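Side-chain contacts in putative tryptophan halogenase (Xanthomonas campestris pv. campestris, PDB 6Y1W), which is probably a flavin-dependent halogenase, a monooxygenase-type enzyme expected to use FAD in halogenating tryptophan-like or other aromatic substrates: residues Pro64-Val67 with Thr68-Leu72; Ile354-Gly357 with Ile358-Leu361. All coordinates share one frame; numbering follows the deposited sequence.

Overall arrangement
From the N terminus, the chain first passes through contact 1, where residues 64-67 and 68-72 form successive turns of helix 65-73 and its entry, and much later through contact 2, where residues 354-357 and 358-361 do the same in helix 350-363. Both are local, and neither closes a long loop; they follow in series, without nesting or crossing. In space their centres lie about 12 Å apart and they touch through Gln355, whose NE2 probably bonds to Ser65 O at 2.9 Å while its OE1 packs 3.2 Å from Phe69 CB. Together they join helix 65-73 to helix 350-363 beside the predicted FAD-binding residue Ile351.

Contact 1: residues Pro64-Val67 with Thr68-Leu72; sequences PSLV and TFHRL
Leu66 meets two aromatic residues of the next turn by different atoms, crossing both at a slant: CD1 at Phe69, CG and CD2 at the His70 ring. Leu66 CD1 lies 3.9 Å from Phe69 CD2, while Leu66 CG stands 4.1 Å from His70 NE2. CG of Leu66 is trans to the main-chain N (chi1 -165°), which sets the branch beside its own carbonyl carbon, with CD1 against Phe69. The carbonyl contributes too: Leu66 O sits 3.7 Å above the plane of the His70 ring, towards its rim, and accepts the hydrogen bond of His70 N. On another side of the helix, Val67 and Arg71 run alongside each other in the same direction. With CG beside its backbone N (chi1 -72°) and the chain extended to NE, Arg71 sets one guanidinium face over Val67 CG1, its NH2 3.8 Å from that methyl. At the start of the helix one water links the first turn to Thr68: it donates to Pro64 O at 2.6 Å and is hydrogen-bonded to Thr68 OG1 at 2.8 Å. The i to i+4 bonds Phe69 N to Ser65 O and Arg71 N to Val67 O mark a regular alpha-helix. Polar ends are met from outside, Ser65 OG by His352 and His70 NE2 by Tyr170, while Phe80 meets His70 edge-to-face. Pro64 borders a bound butanediol, and Leu72 touches Trp116 of the second subunit. Leu66 packs against strand 162-166, Tyr170 of helix 167-180 and Ile351 of helix 350-363.

Contact 2: residues Ile354-Gly357 with Ile358-Leu361; sequences IQRG and IVRL
This is a buried contact between successive turns of one alpha-helix, 350-363, lying between helix 25-39, helix 371-397 and helix 65-73. Ile354 and Ile358 run alongside each other, and CG2 of Ile354 meets CD1 of Ile358 at 3.6 Å. Having CG1 trans to the carbonyl carbon (chi1 -67°), Ile358 swings CD1 back over the preceding turn, 3.5 Å from Ile354 O. The pair faces Met30, and Ile354 also touches Ala27, a predicted FAD-binding residue; both belong to helix 25-39, which carries part of a glycine-rich pattern consistent with a Rossmann-type FAD site. Gln355 and Val359 are likewise aligned, CG of Gln355 4.0 Å from CG2 of Val359. Arg356 doubles back at its second and third torsions, bringing its guanidinium edge-on to Val359, where Arg356 NH1 is 3.9 Å from Val359 CG1. Arg360 bends at chi3 and folds back, placing Arg356 O 3.9 Å above the centre of one face of its guanidinium. Its NH2 is 4.2 Å from NH2 of Arg356, a meeting of like charges probably eased by Glu384, which forms a salt bridge with Arg356 and a weak, long pair with Arg360; Tyr377 adds a cation-pi contact to Arg360. A bound MES sulfonate, probably from the crystallisation liquor, forms a salt bridge with Arg356 and a hydrogen bond with NE2 of Gln355, which Ser65 O also holds. Of the i to i+4 bonds, Val359 N to Gln355 O is nearly straight at 175°, and Leu361 N bonds to Gly357 O, an acceptor shared with Tyr377 OH.

Contact 1: residues Pro64-Val67 with Thr68-Leu72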
ATOM      1  N   PRO A  64      -9.363 -13.433  -6.449  1.00 12.34           N
ATOM      2  CA  PRO A  64      -8.242 -14.267  -5.969  1.00 12.94           C
ATOM      3  C   PRO A  64      -7.970 -14.177  -4.485  1.00 14.49           C
ATOM      4  O   PRO A  64      -7.263 -15.046  -3.958  1.00 13.87           O
ATOM      5  CB  PRO A  64      -7.051 -13.753  -6.786  1.00 14.30           C
ATOM      6  CG  PRO A  64      -7.699 -13.344  -8.123  1.00 13.93           C
ATOM      7  CD  PRO A  64      -8.986 -12.700  -7.687  1.00 13.64           C
ATOM      8  N   SER A  65      -8.449 -13.143  -3.796  1.00 12.77           N
ATOM      9  CA  SER A  65      -8.260 -13.124  -2.347  1.00 14.22           C
ATOM     10  C   SER A  65      -8.825 -14.373  -1.670  1.00 14.94           C
ATOM     11  O   SER A  65      -8.358 -14.735  -0.581  1.00 14.94           O
ATOM     12  CB  SER A  65      -8.882 -11.848  -1.775  1.00 13.52           C
ATOM     13  OG  SER A  65     -10.277 -11.805  -2.076  1.00 15.19           O
ATOM     14  N   LEU A  66      -9.833 -15.034  -2.258  1.00 12.34           N
ATOM     15  CA  LEU A  66     -10.367 -16.213  -1.586  1.00 10.82           C
ATOM     16  C   LEU A  66      -9.349 -17.347  -1.596  1.00 15.71           C
ATOM     17  O   LEU A  66      -9.381 -18.208  -0.714  1.00 14.60           O
ATOM     18  CB  LEU A  66     -11.670 -16.703  -2.221  1.00 13.56           C
ATOM     19  CG  LEU A  66     -12.479 -17.690  -1.365  1.00 13.83           C
ATOM     20  CD1 LEU A  66     -13.038 -17.028  -0.101  1.00 11.99           C
ATOM     21  CD2 LEU A  66     -13.651 -18.273  -2.146  1.00 18.44           C
ATOM     22  N   VAL A  67      -8.474 -17.393  -2.603  1.00 11.46           N
ATOM     23  CA  VAL A  67      -7.415 -18.405  -2.607  1.00 11.83           C
ATOM     24  C   VAL A  67      -6.539 -18.221  -1.376  1.00 17.32           C
ATOM     25  O   VAL A  67      -6.168 -19.184  -0.687  1.00 15.34           O
ATOM     26  CB  VAL A  67      -6.586 -18.315  -3.901  1.00 17.50           C
ATOM     27  CG1 VAL A  67      -5.544 -19.442  -3.952  1.00 16.55           C
ATOM     28  CG2 VAL A  67      -7.473 -18.388  -5.126  1.00 12.95           C
ATOM     29  N   THR A  68      -6.194 -16.976  -1.083  1.00 15.32           N
ATOM     30  CA  THR A  68      -5.433 -16.688   0.130  1.00 14.40           C
ATOM     31  C   THR A  68      -6.209 -17.048   1.390  1.00 13.80           C
ATOM     32  O   THR A  68      -5.626 -17.586   2.340  1.00 14.49           O
ATOM     33  CB  THR A  68      -5.047 -15.210   0.124  1.00 18.33           C
ATOM     34  OG1 THR A  68      -4.249 -14.962  -1.034  1.00 21.77           O
ATOM     35  CG2 THR A  68      -4.248 -14.847   1.390  1.00 17.12           C
ATOM     36  N   PHE A  69      -7.502 -16.713   1.461  1.00 14.59           N
ATOM     37  CA  PHE A  69      -8.316 -17.086   2.631  1.00 13.72           C
ATOM     38  C   PHE A  69      -8.189 -18.581   2.949  1.00 14.27           C
ATOM     39  O   PHE A  69      -8.023 -18.985   4.112  1.00 15.11           O
ATOM     40  CB  PHE A  69      -9.799 -16.736   2.346  1.00 17.95           C
ATOM     41  CG  PHE A  69     -10.721 -16.802   3.565  1.00 14.76           C
ATOM     42  CD1 PHE A  69     -10.503 -15.984   4.666  1.00 14.02           C
ATOM     43  CD2 PHE A  69     -11.827 -17.665   3.559  1.00 16.92           C
ATOM     44  CE1 PHE A  69     -11.409 -16.005   5.765  1.00 11.26           C
ATOM     45  CE2 PHE A  69     -12.719 -17.722   4.657  1.00 17.01           C
ATOM     46  CZ  PHE A  69     -12.513 -16.886   5.742  1.00 15.76           C
ATOM     47  N   HIS A  70      -8.263 -19.426   1.923  1.00 15.24           N
ATOM     48  CA  HIS A  70      -8.197 -20.858   2.178  1.00 15.30           C
ATOM     49  C   HIS A  70      -6.797 -21.280   2.587  1.00 16.85           C
ATOM     50  O   HIS A  70      -6.659 -22.209   3.387  1.00 15.56           O
ATOM     51  CB  HIS A  70      -8.697 -21.628   0.943  1.00 14.44           C
ATOM     52  CG  HIS A  70     -10.162 -21.465   0.761  1.00 14.70           C
ATOM     53  ND1 HIS A  70     -10.835 -21.881  -0.368  1.00 14.36           N
ATOM     54  CD2 HIS A  70     -11.102 -20.965   1.600  1.00 15.43           C
ATOM     55  CE1 HIS A  70     -12.124 -21.616  -0.226  1.00 15.79           C
ATOM     56  NE2 HIS A  70     -12.312 -21.063   0.957  1.00 16.22           N
ATOM     57  N   ARG A  71      -5.769 -20.573   2.118  1.00 14.61           N
ATOM     58  CA  ARG A  71      -4.428 -20.834   2.626  1.00 14.52           C
ATOM     59  C   ARG A  71      -4.312 -20.503   4.098  1.00 19.20           C
ATOM     60  O   ARG A  71      -3.644 -21.228   4.844  1.00 19.82           O
ATOM     61  CB  ARG A  71      -3.400 -20.044   1.832  1.00 15.44           C
ATOM     62  CG  ARG A  71      -3.247 -20.629   0.488  1.00 21.82           C
ATOM     63  CD  ARG A  71      -1.935 -20.260  -0.152  1.00 46.94           C
ATOM     64  NE  ARG A  71      -1.969 -20.851  -1.479  1.00 65.79           N
ATOM     65  CZ  ARG A  71      -1.945 -20.162  -2.607  1.00 63.00           C
ATOM     66  NH1 ARG A  71      -1.859 -18.833  -2.572  1.00 45.75           N
ATOM     67  NH2 ARG A  71      -2.008 -20.818  -3.766  1.00 32.89           N
ATOM     68  N   LEU A  72      -4.910 -19.385   4.530  1.00 14.68           N
ATOM     69  CA  LEU A  72      -4.848 -19.041   5.951  1.00 14.93           C
ATOM     70  C   LEU A  72      -5.568 -20.092   6.781  1.00 16.89           C
ATOM     71  O   LEU A  72      -5.123 -20.440   7.880  1.00 15.98           O
ATOM     72  CB  LEU A  72      -5.490 -17.664   6.224  1.00 17.59           C
ATOM     73  CG  LEU A  72      -4.980 -16.492   5.387  1.00 18.81           C
ATOM     74  CD1 LEU A  72      -5.751 -15.215   5.736  1.00 19.31           C
ATOM     75  CD2 LEU A  72      -3.486 -16.303   5.546  1.00 20.33           C
TER
HETATM   76  O   HOH W   1      -4.688 -14.904  -3.771  1.00 33.20           O

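Contact 2: residues Ile354-Gly357 with Ile358-Leu361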
ATOM      1  N   ILE A 354     -16.776  -9.827   2.685  1.00 13.58           N
ATOM      2  CA  ILE A 354     -16.909 -10.620   3.912  1.00 11.75           C
ATOM      3  C   ILE A 354     -15.533 -11.003   4.436  1.00 12.44           C
ATOM      4  O   ILE A 354     -15.219 -10.832   5.625  1.00 13.63           O
ATOM      5  CB  ILE A 354     -17.771 -11.869   3.651  1.00 14.17           C
ATOM      6  CG1 ILE A 354     -19.217 -11.453   3.340  1.00 14.09           C
ATOM      7  CG2 ILE A 354     -17.771 -12.745   4.925  1.00 13.07           C
ATOM      8  CD1 ILE A 354     -20.074 -12.619   2.763  1.00 16.66           C
ATOM      9  N   GLN A 355     -14.694 -11.566   3.556  1.00 12.33           N
ATOM     10  CA  GLN A 355     -13.364 -12.005   3.960  1.00 13.27           C
ATOM     11  C   GLN A 355     -12.562 -10.852   4.537  1.00 15.18           C
ATOM     12  O   GLN A 355     -11.892 -11.012   5.568  1.00 14.78           O
ATOM     13  CB  GLN A 355     -12.625 -12.593   2.763  1.00 17.64           C
ATOM     14  CG  GLN A 355     -11.125 -12.715   2.998  1.00 15.43           C
ATOM     15  CD  GLN A 355     -10.423 -13.377   1.825  1.00 16.80           C
ATOM     16  OE1 GLN A 355     -11.067 -14.074   0.998  1.00 17.64           O
ATOM     17  NE2 GLN A 355      -9.095 -13.223   1.762  1.00 21.37           N
ATOM     18  N   ARG A 356     -12.614  -9.670   3.892  1.00 14.19           N
ATOM     19  CA  ARG A 356     -11.841  -8.542   4.435  1.00 14.39           C
ATOM     20  C   ARG A 356     -12.304  -8.177   5.840  1.00 15.44           C
ATOM     21  O   ARG A 356     -11.485  -7.877   6.718  1.00 15.48           O
ATOM     22  CB  ARG A 356     -11.952  -7.306   3.534  1.00 16.91           C
ATOM     23  CG  ARG A 356     -11.284  -7.479   2.176  1.00 15.52           C
ATOM     24  CD  ARG A 356      -9.756  -7.698   2.290  1.00 18.27           C
ATOM     25  NE  ARG A 356      -9.175  -6.602   3.049  1.00 22.75           N
ATOM     26  CZ  ARG A 356      -8.294  -6.747   4.034  1.00 25.85           C
ATOM     27  NH1 ARG A 356      -7.883  -7.962   4.402  1.00 26.02           N
ATOM     28  NH2 ARG A 356      -7.836  -5.662   4.664  1.00 25.62           N
ATOM     29  N   GLY A 357     -13.614  -8.155   6.067  1.00 14.05           N
ATOM     30  CA  GLY A 357     -14.105  -7.809   7.391  1.00 12.72           C
ATOM     31  C   GLY A 357     -13.620  -8.807   8.428  1.00 14.73           C
ATOM     32  O   GLY A 357     -13.297  -8.432   9.559  1.00 13.88           O
ATOM     33  N   ILE A 358     -13.579 -10.089   8.056  1.00 14.62           N
ATOM     34  CA  ILE A 358     -13.156 -11.151   8.981  1.00 13.84           C
ATOM     35  C   ILE A 358     -11.651 -11.064   9.241  1.00 16.34           C
ATOM     36  O   ILE A 358     -11.182 -11.099  10.396  1.00 16.15           O
ATOM     37  CB  ILE A 358     -13.524 -12.532   8.395  1.00 16.84           C
ATOM     38  CG1 ILE A 358     -15.032 -12.714   8.326  1.00 17.83           C
ATOM     39  CG2 ILE A 358     -12.842 -13.673   9.226  1.00 16.42           C
ATOM     40  CD1 ILE A 358     -15.458 -13.878   7.401  1.00 16.59           C
ATOM     41  N   VAL A 359     -10.868 -11.020   8.167  1.00 14.66           N
ATOM     42  CA  VAL A 359      -9.419 -10.986   8.292  1.00 13.89           C
ATOM     43  C   VAL A 359      -8.992  -9.739   9.049  1.00 15.46           C
ATOM     44  O   VAL A 359      -8.115  -9.794   9.922  1.00 14.16           O
ATOM     45  CB  VAL A 359      -8.757 -11.060   6.903  1.00 16.34           C
ATOM     46  CG1 VAL A 359      -7.220 -10.769   7.004  1.00 16.19           C
ATOM     47  CG2 VAL A 359      -8.977 -12.456   6.327  1.00 16.99           C
ATOM     48  N   ARG A 360      -9.618  -8.602   8.756  1.00 16.08           N
ATOM     49  CA  ARG A 360      -9.253  -7.391   9.485  1.00 14.60           C
ATOM     50  C   ARG A 360      -9.583  -7.529  10.961  1.00 15.81           C
ATOM     51  O   ARG A 360      -8.801  -7.090  11.814  1.00 17.08           O
ATOM     52  CB  ARG A 360      -9.965  -6.168   8.911  1.00 14.15           C
ATOM     53  CG  ARG A 360      -9.387  -4.857   9.457  1.00 19.16           C
ATOM     54  CD  ARG A 360     -10.239  -3.675   9.018  1.00 18.35           C
ATOM     55  NE  ARG A 360     -10.411  -3.689   7.560  1.00 18.68           N
ATOM     56  CZ  ARG A 360     -11.568  -3.893   6.938  1.00 21.23           C
ATOM     57  NH1 ARG A 360     -12.698  -4.102   7.608  1.00 19.85           N
ATOM     58  NH2 ARG A 360     -11.577  -3.896   5.603  1.00 24.95           N
ATOM     59  N   LEU A 361     -10.729  -8.159  11.279  1.00 12.24           N
ATOM     60  CA  LEU A 361     -11.097  -8.373  12.686  1.00 13.26           C
ATOM     61  C   LEU A 361     -10.069  -9.260  13.371  1.00 12.87           C
ATOM     62  O   LEU A 361      -9.671  -9.007  14.518  1.00 15.11           O
ATOM     63  CB  LEU A 361     -12.468  -9.036  12.784  1.00 15.11           C
ATOM     64  CG  LEU A 361     -12.976  -9.354  14.211  1.00 15.12           C
ATOM     65  CD1 LEU A 361     -12.927  -8.146  15.168  1.00 16.80           C
ATOM     66  CD2 LEU A 361     -14.434  -9.902  14.136  1.00 15.42           C
TER